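Local coordinates for phosphodiesterase (Pseudomonas aeruginosa, PDB 4G75), which is a colicin M-like bacteriocin, a magnesium-binding phosphodiesterase that probably kills rival bacteria by degrading the lipid-linked precursor of peptidoglycan, at residues G15-Y20 against T108-A113. Numbering follows the deposited sequence. Where two conformers were deposited one is given.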
loop_
_atom_site.group_PDB
_atom_site.type_symbol
_atom_site.label_atom_id
_atom_site.label_comp_id
_atom_site.label_asym_id
_atom_site.label_seq_id
_atom_site.Cartn_x
_atom_site.Cartn_y
_atom_site.Cartn_z
ATOM N N GLY A 15 -16.857 4.000 17.244
ATOM C CA GLY A 15 -18.258 3.845 16.905
ATOM C C GLY A 15 -18.567 3.918 15.425
ATOM O O GLY A 15 -19.685 3.636 15.014
ATOM N N ASP A 16 -17.581 4.295 14.615
ATOM C CA ASP A 16 -17.768 4.286 13.167
ATOM C C ASP A 16 -17.704 2.882 12.581
ATOM O O ASP A 16 -18.101 2.662 11.434
ATOM C CB ASP A 16 -16.721 5.160 12.481
ATOM C CG ASP A 16 -17.000 6.635 12.655
ATOM O OD1 ASP A 16 -18.167 7.034 12.460
ATOM O OD2 ASP A 16 -16.053 7.387 12.968
ATOM N N PHE A 17 -17.224 1.931 13.375
ATOM C CA PHE A 17 -16.927 0.605 12.849
ATOM C C PHE A 17 -17.866 -0.479 13.348
ATOM O O PHE A 17 -17.995 -0.708 14.541
ATOM C CB PHE A 17 -15.458 0.279 13.093
ATOM C CG PHE A 17 -14.543 1.307 12.509
ATOM C CD1 PHE A 17 -14.000 2.304 13.301
ATOM C CD2 PHE A 17 -14.287 1.320 11.148
ATOM C CE1 PHE A 17 -13.183 3.279 12.749
ATOM C CE2 PHE A 17 -13.479 2.288 10.596
ATOM C CZ PHE A 17 -12.926 3.269 11.393
ATOM N N SER A 18 -18.519 -1.130 12.393
ATOM C CA SER A 18 -19.567 -2.104 12.680
ATOM C C SER A 18 -19.101 -3.225 13.603
ATOM O O SER A 18 -19.856 -3.706 14.445
ATOM C CB SER A 18 -20.106 -2.683 11.372
ATOM O OG SER A 18 -20.621 -1.651 10.546
ATOM N N ALA A 19 -17.851 -3.647 13.442
ATOM C CA ALA A 19 -17.344 -4.745 14.259
ATOM C C ALA A 19 -17.239 -4.343 15.726
ATOM O O ALA A 19 -17.591 -5.115 16.619
ATOM C CB ALA A 19 -15.994 -5.239 13.729
ATOM N N TYR A 20 -16.746 -3.135 15.968
ATOM C CA TYR A 20 -16.689 -2.591 17.310
ATOM C C TYR A 20 -18.097 -2.501 17.891
ATOM O O TYR A 20 -18.333 -2.919 19.026
ATOM C CB TYR A 20 -16.019 -1.216 17.309
ATOM C CG TYR A 20 -16.199 -0.471 18.604
ATOM C CD1 TYR A 20 -15.296 -0.626 19.653
ATOM C CD2 TYR A 20 -17.284 0.376 18.788
ATOM C CE1 TYR A 20 -15.465 0.050 20.841
ATOM C CE2 TYR A 20 -17.465 1.058 19.976
ATOM C CZ TYR A 20 -16.558 0.887 20.998
ATOM O OH TYR A 20 -16.752 1.570 22.173
ATOM N N THR A 108 -16.601 3.015 5.068
ATOM C CA THR A 108 -17.465 2.044 4.400
ATOM C C THR A 108 -16.660 0.843 3.902
ATOM O O THR A 108 -17.092 -0.299 4.015
ATOM C CB THR A 108 -18.226 2.671 3.222
ATOM O OG1 THR A 108 -19.078 3.718 3.705
ATOM C CG2 THR A 108 -19.070 1.626 2.510
ATOM N N ALA A 109 -15.491 1.113 3.337
ATOM C CA ALA A 109 -14.650 0.053 2.809
ATOM C C ALA A 109 -14.292 -0.946 3.906
ATOM O O ALA A 109 -14.344 -2.149 3.689
ATOM C CB ALA A 109 -13.391 0.644 2.181
HETATM N N MSE A 110 -13.944 -0.444 5.087
HETATM C CA MSE A 110 -13.571 -1.322 6.189
HETATM C C MSE A 110 -14.781 -2.067 6.751
HETATM O O MSE A 110 -14.698 -3.253 7.035
HETATM C CB MSE A 110 -12.868 -0.552 7.302
HETATM C CG MSE A 110 -12.499 -1.426 8.487
HETATM SE SE MSE A 110 -11.178 -2.795 8.010
HETATM C CE MSE A 110 -9.609 -1.633 8.150
ATOM N N ASN A 111 -15.904 -1.379 6.912
ATOM C CA ASN A 111 -17.099 -2.056 7.419
ATOM C C ASN A 111 -17.580 -3.149 6.480
ATOM O O ASN A 111 -18.015 -4.215 6.923
ATOM C CB ASN A 111 -18.218 -1.060 7.717
ATOM C CG ASN A 111 -17.924 -0.215 8.937
ATOM O OD1 ASN A 111 -17.178 -0.628 9.822
ATOM N ND2 ASN A 111 -18.511 0.980 8.989
ATOM N N ARG A 112 -17.488 -2.892 5.180
ATOM C CA ARG A 112 -17.851 -3.899 4.190
ATOM C C ARG A 112 -16.919 -5.098 4.311
ATOM O O ARG A 112 -17.365 -6.247 4.316
ATOM C CB ARG A 112 -17.807 -3.319 2.770
ATOM C CG ARG A 112 -18.539 -4.166 1.736
ATOM C CD ARG A 112 -18.355 -3.649 0.308
ATOM N NE ARG A 112 -18.725 -2.241 0.148
ATOM C CZ ARG A 112 -19.975 -1.785 0.069
ATOM N NH1 ARG A 112 -21.005 -2.618 0.162
ATOM N NH2 ARG A 112 -20.196 -0.486 -0.076
ATOM N N ALA A 113 -15.620 -4.822 4.418
ATOM C CA ALA A 113 -14.627 -5.871 4.573
ATOM C C ALA A 113 -14.840 -6.695 5.845
ATOM O O ALA A 113 -14.530 -7.887 5.872
ATOM C CB ALA A 113 -13.192 -5.278 4.546
HETATM O O HOH W 1 -16.058 -2.906 11.244
#
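The phenyl ring of F17 and the carboxamide of N111 are the two flat groups that meet here, their planes 71° apart. One ring face carries CB of D16, set toward the rim, while F17 CD2 meets OD1 of N111 at 3.7 Å and CG of M110, a selenomethionine, obliquely. An asparagine side chain on helix 106-113 here bridges the 3-10 turn ending at D16 and the first residue of helix 18-24, on either side of the N-cap residue F17. Asparagine suits the place because one planar amide both donates and accepts. N111 ND2 gives a nearly straight hydrogen bond (175°) to D16 O at 3.0 Å, and D16 O lies almost in the amide plane. N111 OD1 accepts from S18 N at 2.9 Å, the donor standing well above the carbonyl plane. With CG of N111 anti to its backbone carbonyl carbon and beside the backbone N (chi1 -71°), the amide reaches the 15-20 segment; the two bonds then hold its rotation. The apolar F17 and M110 are buried, and both touch D46 of helix 34-49; the small, polar S18 suits its exposed position. The contact thus ties helix 106-113 to the start of helix 18-24, away from the magnesium site. A water extends the grip by one residue: it accepts from A19 N and donates to N111 OD1, 2.9 Å from each atom.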